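Local coordinates for protein molybdopterin biosynthesis enzyme, MoaB (Thermus thermophilus, PDB 3MCH) that probably acts in molybdenum cofactor biosynthesis, as a member of the MogA/MoaB family whose fold is thought to bind molybdopterin, at residues Ala39-Pro44 against Lys51-Leu56. Residues are numbered along the deposited sequence; the frame is centred on the assembly and turned at random.
Sequences AYELVP and KKVLRL
Val-53 of the helix meets Glu-41 and Val-43 of the strand, two residues whose CB atoms lie on the same face of it. Ahead of Val-53, Lys-51 starts the helical segment on its far side, turned from the strand, and its NZ forms a salt bridge with Glu-86. The backbone N of Arg-55 bonds back to the O of Lys-51 at 2.8 Å, within the helical turn that carries Val-53. The CA of Val-53 lies 8.1 Å from the CA of Val-43, and in each residue the bond from CA to CB points to the other segment. There CG2 of Val-53 approaches CG2 of Val-43 at 4.3 Å, a loose apolar touch; Met-49 and Ile-50, a turn earlier in the helix, also pack on Val-43. With chi1 at 176°, Val-53 sets CG1 opposite its own N and CG2 beside it, and both methyls reach the carboxylate of Glu-41. OE1 of Glu-41 lies 3.8 Å from CG2 of Val-53 and 4.0 Å from CG1, a van der Waals contact rather than a polar one. In this alpha/beta fold, helix 47-60 is the connection of a beta-alpha-beta crossover that leads from strand 35-43, at one edge of the mixed sheet within the chain, past strand 2-9 to the parallel strand 65-69; the helix packs over one sheet face. Leu-54, next along, packs on Ile-66 and Thr-68 of strand 65-69. One turn past Val-53, Trp-57 donates its NE1 hydrogen to OE2 of Glu-41, whose chain, straight at chi2 (-179°), spans from strand to helix.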
loop_
_atom_site.group_PDB
_atom_site.type_symbol
_atom_site.label_atom_id
_atom_site.label_comp_id
_atom_site.label_asym_id
_atom_site.label_seq_id
_atom_site.Cartn_x
_atom_site.Cartn_y
_atom_site.Cartn_z
ATOM N N ALA B 39 -21.314 -20.173 -1.814
ATOM C CA ALA B 39 -20.642 -20.748 -2.970
ATOM C C ALA B 39 -19.224 -21.169 -2.656
ATOM O O ALA B 39 -18.556 -20.562 -1.822
ATOM C CB ALA B 39 -20.635 -19.743 -4.120
ATOM N N TYR B 40 -18.783 -22.225 -3.333
ATOM C CA TYR B 40 -17.433 -22.744 -3.191
ATOM C C TYR B 40 -17.041 -23.438 -4.489
ATOM O O TYR B 40 -17.745 -24.335 -4.965
ATOM C CB TYR B 40 -17.336 -23.741 -2.032
ATOM C CG TYR B 40 -16.095 -24.611 -2.107
ATOM C CD1 TYR B 40 -14.820 -24.043 -2.106
ATOM C CD2 TYR B 40 -16.199 -25.999 -2.223
ATOM C CE1 TYR B 40 -13.675 -24.838 -2.223
ATOM C CE2 TYR B 40 -15.063 -26.798 -2.339
ATOM C CZ TYR B 40 -13.807 -26.211 -2.340
ATOM O OH TYR B 40 -12.684 -26.997 -2.475
ATOM N N GLU B 41 -15.921 -23.014 -5.064
ATOM C CA GLU B 41 -15.430 -23.601 -6.303
ATOM C C GLU B 41 -13.908 -23.672 -6.316
ATOM O O GLU B 41 -13.224 -22.927 -5.604
ATOM C CB GLU B 41 -15.903 -22.782 -7.518
ATOM C CG GLU B 41 -17.343 -23.045 -7.975
ATOM C CD GLU B 41 -17.737 -22.208 -9.194
ATOM O OE1 GLU B 41 -16.963 -22.180 -10.176
ATOM O OE2 GLU B 41 -18.822 -21.582 -9.181
ATOM N N LEU B 42 -13.390 -24.596 -7.117
ATOM C CA LEU B 42 -11.954 -24.766 -7.306
ATOM C C LEU B 42 -11.737 -24.232 -8.711
ATOM O O LEU B 42 -12.580 -24.438 -9.586
ATOM C CB LEU B 42 -11.563 -26.243 -7.285
ATOM C CG LEU B 42 -11.688 -27.034 -5.982
ATOM C CD1 LEU B 42 -11.639 -28.524 -6.289
ATOM C CD2 LEU B 42 -10.571 -26.643 -5.039
ATOM N N VAL B 43 -10.624 -23.546 -8.934
ATOM C CA VAL B 43 -10.340 -23.015 -10.258
ATOM C C VAL B 43 -8.846 -23.151 -10.524
ATOM O O VAL B 43 -8.032 -23.029 -9.608
ATOM C CB VAL B 43 -10.772 -21.530 -10.367
ATOM C CG1 VAL B 43 -9.840 -20.645 -9.547
ATOM C CG2 VAL B 43 -10.786 -21.096 -11.821
ATOM N N PRO B 44 -8.465 -23.436 -11.782
ATOM C CA PRO B 44 -7.051 -23.585 -12.136
ATOM C C PRO B 44 -6.287 -22.266 -12.018
ATOM O O PRO B 44 -6.890 -21.204 -11.860
ATOM C CB PRO B 44 -7.107 -24.075 -13.586
ATOM C CG PRO B 44 -8.447 -24.746 -13.683
ATOM C CD PRO B 44 -9.329 -23.806 -12.915
ATOM N N LYS B 51 -10.963 -15.197 -13.626
ATOM C CA LYS B 51 -11.804 -14.055 -13.945
ATOM C C LYS B 51 -13.246 -14.434 -14.286
ATOM O O LYS B 51 -14.175 -13.722 -13.914
ATOM C CB LYS B 51 -11.170 -13.255 -15.090
ATOM C CG LYS B 51 -9.762 -12.767 -14.754
ATOM C CD LYS B 51 -9.119 -11.953 -15.873
ATOM C CE LYS B 51 -9.795 -10.605 -16.050
ATOM N NZ LYS B 51 -9.047 -9.734 -17.009
ATOM N N LYS B 52 -13.442 -15.551 -14.982
ATOM C CA LYS B 52 -14.797 -15.969 -15.336
ATOM C C LYS B 52 -15.637 -16.217 -14.086
ATOM O O LYS B 52 -16.788 -15.789 -14.007
ATOM C CB LYS B 52 -14.780 -17.240 -16.189
ATOM C CG LYS B 52 -16.180 -17.689 -16.590
ATOM C CD LYS B 52 -16.181 -18.989 -17.378
ATOM C CE LYS B 52 -17.607 -19.415 -17.702
ATOM N NZ LYS B 52 -17.652 -20.679 -18.494
ATOM N N VAL B 53 -15.054 -16.910 -13.112
ATOM C CA VAL B 53 -15.749 -17.205 -11.865
ATOM C C VAL B 53 -16.000 -15.928 -11.068
ATOM O O VAL B 53 -17.106 -15.700 -10.589
ATOM C CB VAL B 53 -14.944 -18.193 -10.987
ATOM C CG1 VAL B 53 -15.654 -18.406 -9.654
ATOM C CG2 VAL B 53 -14.783 -19.525 -11.711
ATOM N N LEU B 54 -14.973 -15.097 -10.922
ATOM C CA LEU B 54 -15.131 -13.849 -10.181
ATOM C C LEU B 54 -16.190 -12.976 -10.838
ATOM O O LEU B 54 -16.975 -12.313 -10.160
ATOM C CB LEU B 54 -13.800 -13.088 -10.117
ATOM C CG LEU B 54 -12.662 -13.706 -9.303
ATOM C CD1 LEU B 54 -11.439 -12.791 -9.373
ATOM C CD2 LEU B 54 -13.106 -13.904 -7.856
ATOM N N ARG B 55 -16.208 -12.984 -12.167
ATOM C CA ARG B 55 -17.165 -12.195 -12.931
ATOM C C ARG B 55 -18.577 -12.717 -12.675
ATOM O O ARG B 55 -19.503 -11.947 -12.425
ATOM C CB ARG B 55 -16.840 -12.295 -14.424
ATOM C CG ARG B 55 -17.492 -11.231 -15.287
ATOM C CD ARG B 55 -17.335 -11.563 -16.766
ATOM N NE ARG B 55 -15.944 -11.826 -17.135
ATOM C CZ ARG B 55 -14.993 -10.900 -17.208
ATOM N NH1 ARG B 55 -13.758 -11.244 -17.550
ATOM N NH2 ARG B 55 -15.274 -9.628 -16.951
ATOM N N LEU B 56 -18.722 -14.035 -12.747
ATOM C CA LEU B 56 -20.000 -14.705 -12.525
ATOM C C LEU B 56 -20.538 -14.427 -11.124
ATOM O O LEU B 56 -21.679 -13.991 -10.953
ATOM C CB LEU B 56 -19.827 -16.217 -12.691
ATOM C CG LEU B 56 -20.552 -16.954 -13.819
ATOM C CD1 LEU B 56 -20.124 -16.402 -15.167
ATOM C CD2 LEU B 56 -20.236 -18.439 -13.724
#